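Local coordinates for protein alpha-1,3-glucanase (Paenibacillus glycanilyticus, PDB 6K0P) that probably hydrolyses the alpha-1,3-glucosidic linkages of alpha-1,3-glucan, as a catalytic domain of glycoside hydrolase family 87, at residues Gly491-Ser496 with Lys523-Ala528. The protein carries 1 engineered substitution. Numbering follows the deposited sequence.
Sequences GLMFQS and KLVVRA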
loop_
_atom_site.group_PDB
_atom_site.type_symbol
_atom_site.label_atom_id
_atom_site.label_comp_id
_atom_site.label_asym_id
_atom_site.label_seq_id
_atom_site.Cartn_x
_atom_site.Cartn_y
_atom_site.Cartn_z
ATOM N N GLY A 491 10.323 15.253 9.094
ATOM C CA GLY A 491 8.893 15.157 9.316
ATOM C C GLY A 491 8.103 15.763 8.174
ATOM O O GLY A 491 7.351 15.066 7.482
ATOM N N LEU A 492 8.272 17.067 7.956
ATOM C CA LEU A 492 7.543 17.802 6.928
ATOM C C LEU A 492 8.550 18.447 5.990
ATOM O O LEU A 492 9.514 19.069 6.446
ATOM C CB LEU A 492 6.672 18.890 7.572
ATOM C CG LEU A 492 5.757 18.420 8.700
ATOM C CD1 LEU A 492 5.094 19.598 9.432
ATOM C CD2 LEU A 492 4.704 17.469 8.134
ATOM N N MET A 493 8.333 18.302 4.685
ATOM C CA MET A 493 9.268 18.795 3.685
ATOM C C MET A 493 8.487 19.630 2.676
ATOM O O MET A 493 7.629 19.103 1.959
ATOM C CB MET A 493 9.969 17.619 3.007
ATOM C CG MET A 493 10.902 17.999 1.873
ATOM S SD MET A 493 11.839 16.542 1.367
ATOM C CE MET A 493 11.919 16.757 -0.411
ATOM N N PHE A 494 8.774 20.933 2.625
ATOM C CA PHE A 494 8.086 21.862 1.737
ATOM C C PHE A 494 9.020 22.245 0.595
ATOM O O PHE A 494 10.203 22.521 0.825
ATOM C CB PHE A 494 7.708 23.144 2.489
ATOM C CG PHE A 494 6.712 22.939 3.598
ATOM C CD1 PHE A 494 7.125 22.513 4.855
ATOM C CD2 PHE A 494 5.361 23.200 3.393
ATOM C CE1 PHE A 494 6.206 22.331 5.888
ATOM C CE2 PHE A 494 4.444 23.020 4.412
ATOM C CZ PHE A 494 4.864 22.592 5.663
ATOM N N GLN A 495 8.491 22.289 -0.629
ATOM C CA GLN A 495 9.332 22.535 -1.797
ATOM C C GLN A 495 8.514 23.168 -2.914
ATOM O O GLN A 495 7.363 22.785 -3.131
ATOM C CB GLN A 495 9.930 21.208 -2.298
ATOM C CG GLN A 495 10.819 21.309 -3.548
ATOM C CD GLN A 495 11.292 19.941 -4.039
ATOM O OE1 GLN A 495 11.138 18.935 -3.340
ATOM N NE2 GLN A 495 11.861 19.899 -5.241
ATOM N N SER A 496 9.117 24.136 -3.619
ATOM C CA SER A 496 8.519 24.764 -4.799
ATOM C C SER A 496 9.368 24.461 -6.023
ATOM O O SER A 496 10.588 24.671 -6.007
ATOM C CB SER A 496 8.437 26.290 -4.645
ATOM O OG SER A 496 7.468 26.648 -3.682
ATOM N N LYS A 523 11.861 20.588 6.891
ATOM C CA LYS A 523 12.818 21.069 5.902
ATOM C C LYS A 523 12.088 21.920 4.875
ATOM O O LYS A 523 11.120 21.463 4.251
ATOM C CB LYS A 523 13.554 19.928 5.201
ATOM C CG LYS A 523 14.511 20.456 4.125
ATOM C CD LYS A 523 15.459 19.379 3.617
ATOM C CE LYS A 523 16.328 19.902 2.475
ATOM N NZ LYS A 523 17.266 18.855 1.943
ATOM N N LEU A 524 12.538 23.163 4.720
ATOM C CA LEU A 524 12.179 23.982 3.571
ATOM C C LEU A 524 13.281 23.769 2.540
ATOM O O LEU A 524 14.433 24.154 2.767
ATOM C CB LEU A 524 12.052 25.450 3.985
ATOM C CG LEU A 524 11.217 25.757 5.235
ATOM C CD1 LEU A 524 11.150 27.278 5.488
ATOM C CD2 LEU A 524 9.800 25.185 5.152
ATOM N N VAL A 525 12.951 23.105 1.436
ATOM C CA VAL A 525 13.968 22.757 0.448
ATOM C C VAL A 525 14.479 24.035 -0.205
ATOM O O VAL A 525 13.702 24.816 -0.766
ATOM C CB VAL A 525 13.414 21.766 -0.585
ATOM C CG1 VAL A 525 14.489 21.406 -1.628
ATOM C CG2 VAL A 525 12.886 20.512 0.123
ATOM N N VAL A 526 15.794 24.246 -0.141
ATOM C CA VAL A 526 16.414 25.461 -0.664
ATOM C C VAL A 526 16.888 25.279 -2.099
ATOM O O VAL A 526 16.703 26.162 -2.942
ATOM C CB VAL A 526 17.572 25.876 0.269
ATOM C CG1 VAL A 526 18.336 27.065 -0.313
ATOM C CG2 VAL A 526 17.046 26.213 1.638
ATOM N N ARG A 527 17.520 24.145 -2.394
ATOM C CA ARG A 527 17.987 23.863 -3.746
ATOM C C ARG A 527 18.007 22.343 -3.879
ATOM O O ARG A 527 18.962 21.691 -3.439
ATOM C CB ARG A 527 19.361 24.475 -4.000
ATOM C CG ARG A 527 19.879 24.238 -5.415
ATOM C CD ARG A 527 21.206 24.964 -5.684
ATOM N NE ARG A 527 22.351 24.404 -4.963
ATOM C CZ ARG A 527 22.885 24.948 -3.873
ATOM N NH1 ARG A 527 22.371 26.061 -3.363
ATOM N NH2 ARG A 527 23.933 24.378 -3.286
ATOM N N ALA A 528 16.929 21.793 -4.447
ATOM C CA ALA A 528 16.795 20.344 -4.559
ATOM C C ALA A 528 17.846 19.747 -5.487
ATOM O O ALA A 528 18.255 18.596 -5.299
ATOM C CB ALA A 528 15.391 19.998 -5.060
HETATM O O HOH W 1 11.841 24.670 -2.877
#
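Val525 meets both Met493 and Gln495 where two parallel strands pair in the right-handed beta-helix expected of this pectate-lyase-like domain. Its CG2 lies 3.6 Å from Met493 CG. Val525 also crosses the aliphatic part of Gln495 obliquely, with CG2 and Gln495 CB 3.9 Å apart. On the opposite face from Met493, Phe494 and Leu524 lie side by side and point the same way into the interior. Leu524 CD2 approaches Phe494 CD1 obliquely at 3.8 Å. Here Phe494 also packs on Ile467 and Ile507.

Three nearly straight backbone bonds set this register. Lys523 N donates to Leu492 O at 2.8 Å. Phe494 N donates to Lys523 O at 2.9 Å, and Val525 N to Phe494 O. The pairing then gives way to a water that accepts from Ser496 N and lies 2.8 Å from Val525 O, bridging the two. On its other edge strand 490-496 pairs in parallel with 465-469 of the preceding turn, through Gly491, Met493 and Gln495.

Gln495 belongs to a glycan pocket. Its CG is anti to the backbone N (chi1 179°), and the chain stays extended beyond it. Trp466 NE1 donates to Gln495 OE1, which should fix the turn of the amide. Gln495 NE2 then donates to O6 of a bound glucose. This NE2 also lies 3.5 Å from Ala528 CB.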